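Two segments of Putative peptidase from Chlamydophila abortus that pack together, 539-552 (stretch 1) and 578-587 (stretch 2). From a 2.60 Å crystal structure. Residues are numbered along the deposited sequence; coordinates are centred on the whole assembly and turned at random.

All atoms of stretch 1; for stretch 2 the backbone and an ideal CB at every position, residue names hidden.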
# COMPACT_ATOMS: atom_id res chain seq x y z
N ALA A 539 2.75 8.27 2.72
CA ALA A 539 2.97 9.68 2.53
C ALA A 539 3.75 10.01 1.25
O ALA A 539 3.35 10.88 0.46
CB ALA A 539 3.69 10.22 3.73
N THR A 540 4.88 9.34 1.05
CA THR A 540 5.64 9.57 -0.17
C THR A 540 4.77 9.24 -1.39
O THR A 540 4.68 10.02 -2.32
CB THR A 540 6.96 8.76 -0.19
OG1 THR A 540 6.68 7.39 0.08
CG2 THR A 540 7.91 9.25 0.88
N GLY A 541 4.10 8.10 -1.38
CA GLY A 541 3.13 7.79 -2.42
C GLY A 541 2.15 8.93 -2.70
O GLY A 541 2.02 9.38 -3.84
N ILE A 542 1.47 9.44 -1.67
CA ILE A 542 0.53 10.53 -1.94
C ILE A 542 1.22 11.82 -2.40
O ILE A 542 0.72 12.53 -3.30
CB ILE A 542 -0.49 10.78 -0.78
CG1 ILE A 542 -1.52 11.81 -1.23
CG2 ILE A 542 0.19 11.24 0.48
CD1 ILE A 542 -2.94 11.45 -0.83
N ILE A 543 2.39 12.11 -1.84
CA ILE A 543 3.15 13.26 -2.30
C ILE A 543 3.46 13.11 -3.80
O ILE A 543 3.21 14.01 -4.59
CB ILE A 543 4.41 13.47 -1.45
CG1 ILE A 543 4.02 14.08 -0.12
CG2 ILE A 543 5.40 14.37 -2.14
CD1 ILE A 543 5.06 13.91 0.96
N ALA A 544 3.94 11.95 -4.20
CA ALA A 544 4.27 11.76 -5.61
C ALA A 544 3.04 11.88 -6.50
O ALA A 544 3.11 12.49 -7.58
CB ALA A 544 4.92 10.43 -5.83
N ALA A 545 1.92 11.30 -6.06
CA ALA A 545 0.68 11.30 -6.85
C ALA A 545 0.21 12.74 -7.04
O ALA A 545 -0.16 13.14 -8.15
CB ALA A 545 -0.39 10.49 -6.17
N LEU A 546 0.23 13.51 -5.94
CA LEU A 546 -0.21 14.88 -5.97
C LEU A 546 0.70 15.77 -6.81
O LEU A 546 0.24 16.66 -7.51
CB LEU A 546 -0.32 15.41 -4.55
CG LEU A 546 -1.47 14.82 -3.74
CD1 LEU A 546 -1.51 15.52 -2.44
CD2 LEU A 546 -2.78 14.99 -4.47
N CYS A 547 2.00 15.51 -6.74
CA CYS A 547 2.98 16.20 -7.57
C CYS A 547 2.73 15.96 -9.04
O CYS A 547 2.52 16.90 -9.80
CB CYS A 547 4.38 15.73 -7.21
SG CYS A 547 5.70 16.51 -8.18
N PHE A 548 2.76 14.71 -9.46
CA PHE A 548 2.44 14.34 -10.84
C PHE A 548 1.15 14.98 -11.30
O PHE A 548 1.07 15.57 -12.37
CB PHE A 548 2.28 12.85 -10.93
CG PHE A 548 3.55 12.13 -11.21
CD1 PHE A 548 4.37 12.53 -12.24
CD2 PHE A 548 3.90 11.02 -10.47
CE1 PHE A 548 5.54 11.85 -12.51
CE2 PHE A 548 5.05 10.34 -10.73
CZ PHE A 548 5.88 10.75 -11.74
N LEU A 549 0.14 14.88 -10.46
CA LEU A 549 -1.18 15.41 -10.81
C LEU A 549 -1.19 16.94 -11.00
O LEU A 549 -1.76 17.45 -11.97
CB LEU A 549 -2.22 14.98 -9.77
CG LEU A 549 -3.62 15.49 -10.05
CD1 LEU A 549 -4.09 15.07 -11.45
CD2 LEU A 549 -4.59 15.02 -8.98
N GLU A 550 -0.56 17.66 -10.07
CA GLU A 550 -0.52 19.12 -10.14
C GLU A 550 0.15 19.59 -11.44
O GLU A 550 -0.37 20.46 -12.13
CB GLU A 550 0.21 19.67 -8.92
CG GLU A 550 0.34 21.20 -8.88
CD GLU A 550 -0.93 21.91 -8.42
OE1 GLU A 550 -2.01 21.26 -8.36
OE2 GLU A 550 -0.84 23.11 -8.12
N LYS A 551 1.29 19.00 -11.78
CA LYS A 551 1.96 19.30 -13.03
C LYS A 551 1.03 19.05 -14.21
O LYS A 551 1.01 19.83 -15.16
CB LYS A 551 3.23 18.48 -13.18
CG LYS A 551 4.32 18.82 -12.18
CD LYS A 551 5.59 17.97 -12.36
CE LYS A 551 6.76 18.64 -11.62
NZ LYS A 551 7.76 17.70 -11.07
N ILE A 552 0.26 17.97 -14.16
CA ILE A 552 -0.58 17.63 -15.28
C ILE A 552 -1.73 18.62 -15.39
O ILE A 552 -2.08 19.04 -16.48
CB ILE A 552 -1.12 16.18 -15.18
CG1 ILE A 552 -0.02 15.19 -15.56
CG2 ILE A 552 -2.35 15.97 -16.08
CD1 ILE A 552 -0.20 13.83 -14.92
N UNK A 578 13.51 5.67 -10.61
CA UNK A 578 12.38 5.66 -11.53
C UNK A 578 11.64 6.99 -11.48
O UNK A 578 11.23 7.54 -12.50
CB UNK A 578 11.43 4.51 -11.20
N UNK A 579 11.47 7.50 -10.28
CA UNK A 579 10.81 8.76 -10.13
C UNK A 579 11.65 9.90 -10.68
O UNK A 579 11.12 10.77 -11.35
CB UNK A 579 10.48 9.00 -8.66
N UNK A 580 12.96 9.89 -10.41
CA UNK A 580 13.82 10.94 -10.96
C UNK A 580 13.70 11.00 -12.48
O UNK A 580 13.43 12.06 -13.04
CB UNK A 580 15.28 10.70 -10.56
N UNK A 581 13.88 9.86 -13.13
CA UNK A 581 13.73 9.78 -14.57
C UNK A 581 12.44 10.46 -15.00
O UNK A 581 12.38 11.00 -16.09
CB UNK A 581 13.75 8.32 -15.04
N UNK A 582 11.43 10.43 -14.14
CA UNK A 582 10.10 10.98 -14.46
C UNK A 582 9.87 12.41 -13.98
O UNK A 582 8.73 12.89 -13.99
CB UNK A 582 9.02 10.08 -13.85
N UNK A 583 10.94 13.08 -13.54
CA UNK A 583 10.87 14.50 -13.13
C UNK A 583 10.55 14.76 -11.67
O UNK A 583 10.39 15.91 -11.28
CB UNK A 583 9.81 15.21 -13.98
N UNK A 584 10.43 13.71 -10.85
CA UNK A 584 10.22 13.87 -9.42
C UNK A 584 11.50 13.56 -8.68
O UNK A 584 11.89 12.41 -8.59
CB UNK A 584 9.08 12.97 -8.93
N UNK A 585 12.17 14.56 -8.15
CA UNK A 585 13.37 14.28 -7.41
C UNK A 585 13.10 14.34 -5.90
O UNK A 585 13.14 15.42 -5.29
CB UNK A 585 14.47 15.26 -7.81
N UNK A 586 12.81 13.18 -5.32
CA UNK A 586 12.47 13.10 -3.90
C UNK A 586 13.68 13.46 -3.07
O UNK A 586 13.57 13.67 -1.87
CB UNK A 586 11.96 11.70 -3.53
N UNK A 587 14.85 13.51 -3.70
CA UNK A 587 16.05 13.97 -3.01
C UNK A 587 15.99 15.47 -2.78
O UNK A 587 16.80 16.05 -2.06
CB UNK A 587 17.30 13.61 -3.81

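Position 578 lies in a helix, and its ideal CB has nothing of stretch 1 within 5.5 Å. Stretch 1 therefore sets no preference there. The residue is Ile-578.

At position 579 the CA-to-CB bond runs sideways, and the CB itself touches nothing of stretch 1. A longer apolar chain could still reach the ring of Phe-548, so leucine, isoleucine or methionine would suit. The residue is Leu-579. Its end comes nearer than its CB, and CD2 lies 4.0 Å from Phe-548 CE2, oblique to the ring.

Positions 580 and 581 are out of reach of stretch 1, which leaves the choice open. They are Lys-580 and Lys-581.

At position 582 CA-to-CB points toward stretch 1. The ideal CB is only 3.8 Å from Phe-548 CZ, which favours a small residue such as alanine, serine or cysteine. The residue is Ser-582. Its CB sits 3.9 Å from Phe-548 CZ, while OG turns back to donate a hydrogen bond to Ile-578 O at 3.1 Å. Its backbone O meets the edge of the ring, 3.7 Å from Phe-548 CE1.

Position 583 has phi/psi of 90/4. CA-to-CB would point toward stretch 1, with an ideal CB 4.3 Å from Lys-551 NZ. A CB here would be jammed against the carbonyl O of 582, so the backbone alone calls for glycine. The residue is Gly-583. Its carbonyl O accepts a weak hydrogen bond from Lys-551 NZ at 3.2 Å.

Position 584 points toward stretch 1, and its CA lies 7.4 Å from Ala-544 CA. The small Ala-544 leaves space between Cys-547 and Phe-548. A medium-sized apolar chain fits: leucine, methionine or perhaps isoleucine. The residue is Leu-584, with the largest covered area of stretch 2. CD1 packs against Cys-547 SG at 3.5 Å. CD2 lies 3.8 Å from Ala-544 CB and covers one face of the Phe-548 ring, a CH-pi contact.

Position 585 is out of reach, and many residues would do. The residue is Asp-585, whose OD1 accepts a hydrogen bond from the backbone N of 587 at 2.8 Å.

Position 586 points toward stretch 1, but its ideal CB touches nothing there. A long, flexible apolar chain would bridge the gap to Thr-540 and Ile-543. The residue is Met-586, with all three chi angles m. CE reaches Thr-540 CB at 4.2 Å and Ile-543 CG2 at 4.4 Å.

Position 587 is out of reach. The residue is Gly-587.

Stretch 2 (578-587) ILKKSGLDMG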
# COMPACT_ATOMS: atom_id res chain seq x y z
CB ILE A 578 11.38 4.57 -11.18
CG1 ILE A 578 11.90 3.21 -11.63
CG2 ILE A 578 10.03 4.86 -11.84
CD1 ILE A 578 10.99 2.03 -11.17
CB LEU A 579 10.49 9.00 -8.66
CG LEU A 579 9.37 8.13 -8.12
CD1 LEU A 579 9.18 8.40 -6.63
CD2 LEU A 579 8.12 8.50 -8.86
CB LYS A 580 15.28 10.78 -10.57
CG LYS A 580 15.76 11.78 -9.55
CD LYS A 580 17.17 12.28 -9.85
CE LYS A 580 18.21 11.38 -9.21
NZ LYS A 580 19.51 12.11 -9.08
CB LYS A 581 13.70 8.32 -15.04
CG LYS A 581 15.02 7.62 -14.93
CD LYS A 581 14.99 6.28 -15.69
CE LYS A 581 16.31 5.48 -15.51
NZ LYS A 581 16.28 4.61 -14.29
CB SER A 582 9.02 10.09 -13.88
OG SER A 582 9.08 8.79 -14.42
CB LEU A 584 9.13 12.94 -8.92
CG LEU A 584 7.76 13.61 -8.86
CD1 LEU A 584 7.44 14.23 -10.22
CD2 LEU A 584 6.68 12.63 -8.44
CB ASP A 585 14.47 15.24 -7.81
CG ASP A 585 15.83 14.85 -7.24
OD1 ASP A 585 15.88 14.09 -6.24
OD2 ASP A 585 16.84 15.32 -7.81
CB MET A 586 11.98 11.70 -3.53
CG MET A 586 10.90 11.13 -4.43
SD MET A 586 9.34 12.04 -4.35
CE MET A 586 8.80 11.68 -2.67
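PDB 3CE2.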